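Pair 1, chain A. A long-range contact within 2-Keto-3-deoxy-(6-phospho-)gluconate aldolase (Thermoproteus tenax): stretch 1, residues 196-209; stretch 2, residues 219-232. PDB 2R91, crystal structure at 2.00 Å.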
# COMPACT_ATOMS: atom_id res chain seq x y z
N SER A 196 -17.51 15.51 -6.35
CA SER A 196 -17.99 15.21 -7.71
C SER A 196 -19.51 15.18 -7.83
O SER A 196 -20.06 15.53 -8.87
CB SER A 196 -17.41 13.87 -8.18
OG SER A 196 -18.01 12.78 -7.46
N SER A 197 -20.20 14.77 -6.76
CA SER A 197 -21.67 14.73 -6.78
C SER A 197 -22.35 16.10 -6.87
O SER A 197 -23.56 16.18 -7.10
CB SER A 197 -22.22 13.99 -5.53
OG SER A 197 -21.78 14.62 -4.36
N ALA A 198 -21.61 17.19 -6.67
CA ALA A 198 -22.20 18.51 -6.97
C ALA A 198 -22.59 18.63 -8.44
O ALA A 198 -23.39 19.49 -8.80
CB ALA A 198 -21.29 19.66 -6.54
N ASN A 199 -22.04 17.78 -9.30
CA ASN A 199 -22.49 17.74 -10.68
C ASN A 199 -23.92 17.25 -10.84
O ASN A 199 -24.68 17.80 -11.63
CB ASN A 199 -21.59 16.87 -11.56
CG ASN A 199 -20.28 17.54 -11.85
OD1 ASN A 199 -20.22 18.45 -12.69
ND2 ASN A 199 -19.23 17.15 -11.12
N TYR A 200 -24.25 16.15 -10.15
CA TYR A 200 -25.54 15.48 -10.41
C TYR A 200 -26.58 15.67 -9.33
O TYR A 200 -27.76 15.57 -9.62
CB TYR A 200 -25.34 13.99 -10.73
CG TYR A 200 -24.44 13.20 -9.77
CD1 TYR A 200 -24.97 12.58 -8.63
CD2 TYR A 200 -23.09 13.01 -10.05
CE1 TYR A 200 -24.14 11.82 -7.77
CE2 TYR A 200 -22.26 12.27 -9.21
CZ TYR A 200 -22.80 11.66 -8.08
OH TYR A 200 -21.98 10.93 -7.24
N LEU A 201 -26.15 15.94 -8.09
CA LEU A 201 -27.08 16.16 -6.98
C LEU A 201 -26.69 17.32 -6.08
O LEU A 201 -26.57 17.16 -4.86
CB LEU A 201 -27.28 14.86 -6.14
CG LEU A 201 -28.21 13.86 -6.80
CD1 LEU A 201 -28.06 12.44 -6.19
CD2 LEU A 201 -29.66 14.37 -6.73
N PRO A 202 -26.51 18.52 -6.68
CA PRO A 202 -26.15 19.68 -5.86
C PRO A 202 -27.21 19.93 -4.78
O PRO A 202 -26.86 20.38 -3.70
CB PRO A 202 -26.16 20.85 -6.90
CG PRO A 202 -27.00 20.36 -8.06
CD PRO A 202 -26.64 18.86 -8.11
N GLU A 203 -28.48 19.67 -5.09
CA GLU A 203 -29.54 19.93 -4.12
C GLU A 203 -29.43 19.00 -2.91
O GLU A 203 -29.83 19.36 -1.83
CB GLU A 203 -30.93 19.85 -4.74
CG GLU A 203 -31.33 18.51 -5.40
CD GLU A 203 -30.89 18.39 -6.88
OE1 GLU A 203 -29.70 18.47 -7.17
OE2 GLU A 203 -31.74 18.21 -7.77
N LEU A 204 -28.88 17.80 -3.11
CA LEU A 204 -28.59 16.89 -1.99
C LEU A 204 -27.47 17.43 -1.10
O LEU A 204 -27.55 17.38 0.14
CB LEU A 204 -28.27 15.48 -2.50
CG LEU A 204 -28.19 14.30 -1.49
CD1 LEU A 204 -28.18 12.95 -2.19
CD2 LEU A 204 -26.93 14.36 -0.67
N LEU A 205 -26.40 17.95 -1.72
CA LEU A 205 -25.29 18.49 -0.93
C LEU A 205 -25.77 19.70 -0.13
O LEU A 205 -25.36 19.89 1.00
CB LEU A 205 -24.10 18.89 -1.84
CG LEU A 205 -23.50 17.81 -2.75
CD1 LEU A 205 -22.12 18.31 -3.26
CD2 LEU A 205 -23.34 16.47 -2.01
N ALA A 206 -26.60 20.53 -0.75
CA ALA A 206 -27.16 21.71 -0.08
C ALA A 206 -28.06 21.25 1.07
O ALA A 206 -28.05 21.84 2.13
CB ALA A 206 -27.94 22.59 -1.08
N GLY A 207 -28.83 20.19 0.84
CA GLY A 207 -29.65 19.59 1.91
C GLY A 207 -28.79 19.12 3.08
O GLY A 207 -29.12 19.37 4.25
N ILE A 208 -27.66 18.48 2.79
CA ILE A 208 -26.74 18.09 3.87
C ILE A 208 -26.22 19.29 4.63
O ILE A 208 -26.21 19.31 5.86
CB ILE A 208 -25.56 17.25 3.34
CG1 ILE A 208 -26.08 15.93 2.75
CG2 ILE A 208 -24.51 17.02 4.45
CD1 ILE A 208 -24.97 15.02 2.15
N ARG A 209 -25.75 20.31 3.90
CA ARG A 209 -25.22 21.52 4.54
C ARG A 209 -26.28 22.20 5.43
O ARG A 209 -25.98 22.62 6.56
CB ARG A 209 -24.75 22.53 3.46
CG ARG A 209 -23.99 23.71 4.06
CD ARG A 209 -23.44 24.69 2.97
NE ARG A 209 -24.54 25.20 2.14
CZ ARG A 209 -24.37 25.90 1.02
NH1 ARG A 209 -23.15 26.15 0.57
NH2 ARG A 209 -25.44 26.28 0.33
N ARG A 219 -30.62 13.78 9.86
CA ARG A 219 -31.00 14.01 8.45
C ARG A 219 -29.75 14.10 7.53
O ARG A 219 -29.72 13.53 6.42
CB ARG A 219 -31.86 15.29 8.31
CG ARG A 219 -32.06 15.71 6.85
CD ARG A 219 -33.14 16.79 6.68
NE ARG A 219 -33.35 17.14 5.27
CZ ARG A 219 -34.16 16.50 4.44
NH1 ARG A 219 -34.87 15.44 4.84
NH2 ARG A 219 -34.26 16.90 3.17
N ALA A 220 -28.76 14.86 7.97
CA ALA A 220 -27.49 15.01 7.21
C ALA A 220 -26.85 13.65 6.95
O ALA A 220 -26.44 13.34 5.83
CB ALA A 220 -26.50 15.87 7.99
N ARG A 221 -26.76 12.84 8.02
CA ARG A 221 -26.19 11.51 7.89
C ARG A 221 -27.02 10.62 6.97
O ARG A 221 -26.48 9.86 6.18
CB ARG A 221 -26.05 10.86 9.27
CG ARG A 221 -25.28 9.55 9.24
CD ARG A 221 -24.86 9.18 10.66
NE ARG A 221 -26.02 8.89 11.50
CZ ARG A 221 -26.06 9.08 12.82
NH1 ARG A 221 -25.02 9.58 13.47
NH2 ARG A 221 -27.15 8.76 13.49
N SER A 222 -28.34 10.69 7.09
CA SER A 222 -29.20 9.92 6.21
C SER A 222 -29.04 10.29 4.73
O SER A 222 -29.00 9.41 3.86
CB SER A 222 -30.65 10.11 6.62
OG SER A 222 -31.47 9.41 5.69
N LEU A 223 -29.01 11.59 4.44
CA LEU A 223 -28.75 12.07 3.07
C LEU A 223 -27.38 11.58 2.58
O LEU A 223 -27.27 11.11 1.46
CB LEU A 223 -28.79 13.61 3.03
CG LEU A 223 -30.19 14.22 3.26
CD1 LEU A 223 -30.10 15.72 3.28
CD2 LEU A 223 -31.16 13.74 2.19
N GLN A 224 -26.36 11.69 3.42
CA GLN A 224 -25.04 11.13 3.11
C GLN A 224 -25.06 9.66 2.71
O GLN A 224 -24.40 9.23 1.74
CB GLN A 224 -24.07 11.35 4.27
CG GLN A 224 -22.64 10.78 3.99
CD GLN A 224 -21.93 11.58 2.90
OE1 GLN A 224 -21.74 11.11 1.77
NE2 GLN A 224 -21.54 12.78 3.24
N PHE A 225 -25.81 8.85 3.45
CA PHE A 225 -25.83 7.43 3.17
C PHE A 225 -26.53 7.15 1.84
O PHE A 225 -26.13 6.27 1.08
CB PHE A 225 -26.53 6.66 4.31
CG PHE A 225 -25.71 6.57 5.59
CD1 PHE A 225 -24.32 6.71 5.57
CD2 PHE A 225 -26.35 6.30 6.82
CE1 PHE A 225 -23.56 6.62 6.77
CE2 PHE A 225 -25.61 6.21 8.00
CZ PHE A 225 -24.22 6.36 7.98
N LEU A 226 -27.58 7.92 1.56
CA LEU A 226 -28.24 7.82 0.26
C LEU A 226 -27.28 8.14 -0.89
O LEU A 226 -27.24 7.45 -1.91
CB LEU A 226 -29.42 8.79 0.22
CG LEU A 226 -30.48 8.45 -0.80
CD1 LEU A 226 -31.21 7.09 -0.38
CD2 LEU A 226 -31.46 9.60 -0.91
N LEU A 227 -26.51 9.21 -0.73
CA LEU A 227 -25.45 9.56 -1.70
C LEU A 227 -24.42 8.44 -1.86
O LEU A 227 -24.04 8.09 -3.00
CB LEU A 227 -24.74 10.84 -1.24
CG LEU A 227 -23.52 11.27 -2.12
CD1 LEU A 227 -23.93 11.43 -3.60
CD2 LEU A 227 -22.86 12.55 -1.58
N ASP A 228 -23.95 7.87 -0.74
CA ASP A 228 -23.00 6.75 -0.78
C ASP A 228 -23.50 5.57 -1.64
O ASP A 228 -22.74 4.98 -2.41
CB ASP A 228 -22.67 6.27 0.65
CG ASP A 228 -21.96 7.32 1.46
OD1 ASP A 228 -21.34 8.23 0.85
OD2 ASP A 228 -21.99 7.23 2.71
N GLU A 229 -24.79 5.25 -1.53
CA GLU A 229 -25.37 4.15 -2.30
C GLU A 229 -25.30 4.45 -3.78
O GLU A 229 -25.06 3.57 -4.59
CB GLU A 229 -26.83 3.97 -1.94
CG GLU A 229 -27.07 3.49 -0.51
CD GLU A 229 -28.57 3.37 -0.16
OE1 GLU A 229 -29.44 3.34 -1.11
OE2 GLU A 229 -28.86 3.31 1.06
N ILE A 230 -25.54 5.71 -4.12
CA ILE A 230 -25.52 6.13 -5.54
C ILE A 230 -24.09 6.08 -6.06
O ILE A 230 -23.83 5.51 -7.12
CB ILE A 230 -26.14 7.55 -5.69
CG1 ILE A 230 -27.66 7.49 -5.45
CG2 ILE A 230 -25.83 8.14 -7.09
CD1 ILE A 230 -28.32 8.87 -5.14
N VAL A 231 -23.16 6.66 -5.33
CA VAL A 231 -21.73 6.55 -5.66
C VAL A 231 -21.24 5.09 -5.85
O VAL A 231 -20.53 4.76 -6.83
CB VAL A 231 -20.88 7.26 -4.59
CG1 VAL A 231 -19.37 7.04 -4.81
CG2 VAL A 231 -21.22 8.78 -4.58
N GLU A 232 -21.62 4.23 -4.91
CA GLU A 232 -21.29 2.82 -4.96
C GLU A 232 -21.76 2.15 -6.25
O GLU A 232 -21.00 1.43 -6.88
CB GLU A 232 -21.84 2.10 -3.71
CG GLU A 232 -20.93 2.29 -2.51
CD GLU A 232 -21.62 2.09 -1.15
OE1 GLU A 232 -22.68 1.43 -1.09
OE2 GLU A 232 -21.06 2.61 -0.15
O HOH W 1 -31.89 19.48 4.81

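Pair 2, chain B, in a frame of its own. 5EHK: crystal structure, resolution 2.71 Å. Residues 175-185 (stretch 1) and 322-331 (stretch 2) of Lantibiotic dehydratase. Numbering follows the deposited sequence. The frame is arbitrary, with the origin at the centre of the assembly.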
# COMPACT_ATOMS: atom_id res chain seq x y z
N GLU B 175 -19.85 -12.25 -33.10
CA GLU B 175 -19.70 -13.59 -32.58
C GLU B 175 -20.36 -14.56 -33.54
O GLU B 175 -19.79 -15.60 -33.87
CB GLU B 175 -20.32 -13.67 -31.18
CG GLU B 175 -19.79 -14.82 -30.36
CD GLU B 175 -19.96 -14.60 -28.87
OE1 GLU B 175 -19.98 -13.42 -28.46
OE2 GLU B 175 -20.03 -15.59 -28.11
N TRP B 176 -21.55 -14.20 -34.02
CA TRP B 176 -22.28 -15.01 -34.99
C TRP B 176 -21.50 -15.14 -36.31
O TRP B 176 -21.25 -16.24 -36.78
CB TRP B 176 -23.70 -14.45 -35.22
CG TRP B 176 -24.51 -15.21 -36.24
CD1 TRP B 176 -25.22 -16.36 -36.03
CD2 TRP B 176 -24.68 -14.89 -37.63
NE1 TRP B 176 -25.82 -16.77 -37.20
CE2 TRP B 176 -25.50 -15.88 -38.19
CE3 TRP B 176 -24.22 -13.86 -38.44
CZ2 TRP B 176 -25.87 -15.87 -39.53
CZ3 TRP B 176 -24.58 -13.85 -39.77
CH2 TRP B 176 -25.40 -14.84 -40.30
N LEU B 177 -21.11 -14.01 -36.89
CA LEU B 177 -20.39 -14.02 -38.15
C LEU B 177 -19.08 -14.79 -38.08
O LEU B 177 -18.70 -15.47 -39.03
CB LEU B 177 -20.12 -12.60 -38.64
CG LEU B 177 -19.35 -12.55 -39.96
CD1 LEU B 177 -20.16 -13.22 -41.05
CD2 LEU B 177 -19.01 -11.10 -40.33
N LEU B 178 -18.39 -14.70 -36.95
CA LEU B 178 -17.11 -15.39 -36.81
C LEU B 178 -17.26 -16.92 -36.85
O LEU B 178 -16.40 -17.60 -37.40
CB LEU B 178 -16.34 -14.90 -35.57
CG LEU B 178 -15.70 -13.52 -35.75
CD1 LEU B 178 -15.27 -12.91 -34.42
CD2 LEU B 178 -14.53 -13.56 -36.73
N SER B 179 -18.35 -17.45 -36.30
CA SER B 179 -18.63 -18.89 -36.42
C SER B 179 -18.61 -19.37 -37.87
O SER B 179 -18.10 -20.46 -38.16
CB SER B 179 -19.94 -19.28 -35.74
OG SER B 179 -19.77 -19.33 -34.33
N ALA B 180 -19.15 -18.55 -38.76
CA ALA B 180 -19.16 -18.87 -40.18
C ALA B 180 -17.80 -18.65 -40.85
O ALA B 180 -17.41 -19.43 -41.72
CB ALA B 180 -20.24 -18.06 -40.89
N VAL B 181 -17.10 -17.59 -40.46
CA VAL B 181 -15.80 -17.27 -41.05
C VAL B 181 -14.84 -18.42 -40.78
O VAL B 181 -14.03 -18.79 -41.64
CB VAL B 181 -15.22 -15.95 -40.48
CG1 VAL B 181 -13.84 -15.68 -41.04
CG2 VAL B 181 -16.16 -14.76 -40.76
N HIS B 182 -14.96 -18.99 -39.58
CA HIS B 182 -14.18 -20.16 -39.18
C HIS B 182 -14.40 -21.33 -40.14
O HIS B 182 -13.45 -22.01 -40.53
CB HIS B 182 -14.59 -20.59 -37.78
CG HIS B 182 -14.18 -19.64 -36.70
ND1 HIS B 182 -14.61 -19.74 -35.40
CD2 HIS B 182 -13.36 -18.55 -36.75
CE1 HIS B 182 -14.09 -18.76 -34.68
NE2 HIS B 182 -13.33 -18.03 -35.48
N ARG B 183 -15.66 -21.55 -40.53
CA ARG B 183 -16.01 -22.66 -41.41
C ARG B 183 -15.44 -22.41 -42.78
O ARG B 183 -15.00 -23.34 -43.45
CB ARG B 183 -17.53 -22.83 -41.49
CG ARG B 183 -18.16 -23.50 -40.26
CD ARG B 183 -19.67 -23.30 -40.23
NE ARG B 183 -20.35 -23.79 -41.43
CZ ARG B 183 -21.58 -23.45 -41.78
NH1 ARG B 183 -22.28 -22.59 -41.04
NH2 ARG B 183 -22.12 -23.94 -42.89
N LEU B 184 -15.43 -21.14 -43.19
CA LEU B 184 -14.77 -20.77 -44.43
C LEU B 184 -13.24 -20.95 -44.33
O LEU B 184 -12.58 -21.25 -45.34
CB LEU B 184 -15.13 -19.33 -44.79
CG LEU B 184 -16.55 -19.05 -45.31
CD1 LEU B 184 -16.62 -17.69 -45.97
CD2 LEU B 184 -16.99 -20.12 -46.28
N GLU B 185 -12.68 -20.81 -43.12
CA GLU B 185 -11.22 -20.85 -42.91
C GLU B 185 -10.65 -22.28 -42.98
O GLU B 185 -9.46 -22.49 -43.19
CB GLU B 185 -10.81 -20.16 -41.59
CG GLU B 185 -10.69 -18.61 -41.67
CD GLU B 185 -10.45 -17.91 -40.31
OE1 GLU B 185 -10.73 -18.51 -39.24
OE2 GLU B 185 -9.99 -16.74 -40.31
N ALA B 322 -22.35 -23.10 -50.27
CA ALA B 322 -23.67 -23.24 -49.66
C ALA B 322 -23.77 -22.25 -48.51
O ALA B 322 -24.73 -21.47 -48.43
CB ALA B 322 -23.88 -24.66 -49.16
N LEU B 323 -22.76 -22.27 -47.64
CA LEU B 323 -22.63 -21.33 -46.53
C LEU B 323 -22.57 -19.91 -47.04
O LEU B 323 -23.15 -19.00 -46.43
CB LEU B 323 -21.35 -21.60 -45.73
CG LEU B 323 -21.07 -20.73 -44.50
CD1 LEU B 323 -22.31 -20.57 -43.64
CD2 LEU B 323 -19.93 -21.28 -43.68
N VAL B 324 -21.86 -19.71 -48.15
CA VAL B 324 -21.75 -18.38 -48.74
C VAL B 324 -23.11 -17.85 -49.14
O VAL B 324 -23.48 -16.74 -48.78
CB VAL B 324 -20.77 -18.36 -49.93
CG1 VAL B 324 -20.95 -17.12 -50.78
CG2 VAL B 324 -19.33 -18.43 -49.43
N ALA B 325 -23.89 -18.67 -49.83
CA ALA B 325 -25.22 -18.25 -50.26
C ALA B 325 -26.10 -17.96 -49.04
O ALA B 325 -26.77 -16.93 -49.00
CB ALA B 325 -25.84 -19.28 -51.19
N ALA B 326 -26.08 -18.85 -48.05
CA ALA B 326 -26.81 -18.64 -46.79
C ALA B 326 -26.46 -17.32 -46.06
O ALA B 326 -27.26 -16.78 -45.29
CB ALA B 326 -26.57 -19.83 -45.87
N LEU B 327 -25.26 -16.79 -46.32
CA LEU B 327 -24.85 -15.53 -45.72
C LEU B 327 -25.33 -14.35 -46.55
O LEU B 327 -25.78 -13.35 -46.00
CB LEU B 327 -23.33 -15.47 -45.55
CG LEU B 327 -22.70 -16.30 -44.41
CD1 LEU B 327 -21.19 -16.32 -44.53
CD2 LEU B 327 -23.11 -15.76 -43.05
N ARG B 328 -25.27 -14.48 -47.87
CA ARG B 328 -25.77 -13.43 -48.77
C ARG B 328 -27.28 -13.24 -48.61
O ARG B 328 -27.82 -12.19 -48.94
CB ARG B 328 -25.47 -13.78 -50.23
CG ARG B 328 -24.01 -13.98 -50.52
CD ARG B 328 -23.75 -14.16 -52.00
NE ARG B 328 -22.37 -14.54 -52.24
CZ ARG B 328 -21.89 -14.91 -53.42
NH1 ARG B 328 -22.68 -14.94 -54.48
NH2 ARG B 328 -20.61 -15.25 -53.52
N GLU B 329 -27.96 -14.28 -48.13
CA GLU B 329 -29.39 -14.22 -47.93
C GLU B 329 -29.66 -13.32 -46.74
O GLU B 329 -30.56 -12.48 -46.76
CB GLU B 329 -29.99 -15.61 -47.66
CG GLU B 329 -31.52 -15.65 -47.88
CD GLU B 329 -32.14 -17.03 -47.64
OE1 GLU B 329 -31.56 -18.05 -48.05
OE2 GLU B 329 -33.22 -17.07 -47.01
N VAL B 330 -28.83 -13.49 -45.71
CA VAL B 330 -28.96 -12.71 -44.49
C VAL B 330 -28.65 -11.26 -44.79
O VAL B 330 -29.33 -10.36 -44.30
CB VAL B 330 -28.02 -13.22 -43.41
CG1 VAL B 330 -27.90 -12.20 -42.28
CG2 VAL B 330 -28.50 -14.58 -42.89
N ASP B 331 -27.66 -11.05 -45.64
CA ASP B 331 -27.36 -9.71 -46.10
C ASP B 331 -28.61 -9.11 -46.75
O ASP B 331 -29.06 -8.01 -46.39
CB ASP B 331 -26.21 -9.73 -47.09
CG ASP B 331 -25.74 -8.35 -47.46
OD1 ASP B 331 -25.33 -7.60 -46.54
OD2 ASP B 331 -25.79 -8.00 -48.67

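Both pairs set two helices side by side, running in nearly opposite directions. The angle between helix directions is 154° in pair 1 and 155° in pair 2. Fourteen central residues superpose with an RMSD of 0.6 Å over N, CA and C. Neither pair has a hydrogen bond across the stretches, so packing of side chains carries most of each contact. Pair 1 buries 543 Å² and pair 2 buries 407 Å², both sides summed.

The second helices match most closely. Leu223(A) falls on Leu323(B), Leu227(A) on Leu327(B), and Ile230(A) on Val330(B). All six point toward the partner stretch. This common apolar strip meets different residues of the first stretch.

Leu204(A) matches Ala180(B), and both point toward the partner. In pair 1 the leucine reaches the second helix with both branches. Its CD2 lies 4.2 Å from CB of Leu223(A), and its CD1 lies 4.1 Å from CB of Leu227(A). In pair 2 the alanine is short, and the ends of two leucines lie near its CB. CB of Ala180(B) is 4.3 Å from CD1 of Leu323(B) and 4.1 Å from CD1 of Leu327(B). The leucine rotamers also differ: Leu223(A) is m, t where Leu323(B) is t, p, and Leu227(A) is t, p where Leu327(B) is m, t.

Three residues further on, Gly207(A) matches Arg183(B). At the glycine, Leu223(A) packs against bare backbone, its CD1 3.6 Å from C of Gly207(A). An ideal CB there would sit only 3.3 Å from that same CD1, which is tight. A water also joins the helices here. It donates to O of Gly207(A) at 2.8 Å and accepts from NE of Arg219(A) at 2.8 Å. In pair 2 the arginine lays one face of its guanidinium over the leucine, with NH1 3.3 Å from CD1 of Leu323(B). NH1 is also hydrogen-bonded elsewhere in the structure.

Ile208(A) matches Leu184(B). Each CA-to-CB bond points sideways, but the end of the side chain comes nearer the partner. CG1 of Ile208(A) is 3.6 Å from CB of Leu223(A). CD2 of Leu184(B) is 4.1 Å from CD2 of Leu323(B) and 4.3 Å from CG2 of Val324(B), which matches Gln224(A).

An aromatic residue packs near the start of each first stretch, but Tyr200(A) and Trp176(B) are not matched by the superposition. Tyr200(A) precedes its helix. Its CE1 is 4.2 Å from CD1 of Leu227(A) and 4.1 Å from CG2 of Ile230(A). Trp176(B) is within its helix. Its CH2 is 3.7 Å from CD2 of Leu327(B) and 4.0 Å from CG2 of Val330(B). Both rings meet these side chains obliquely. Each therefore covers a matched pair of aliphatic residues from a different backbone site.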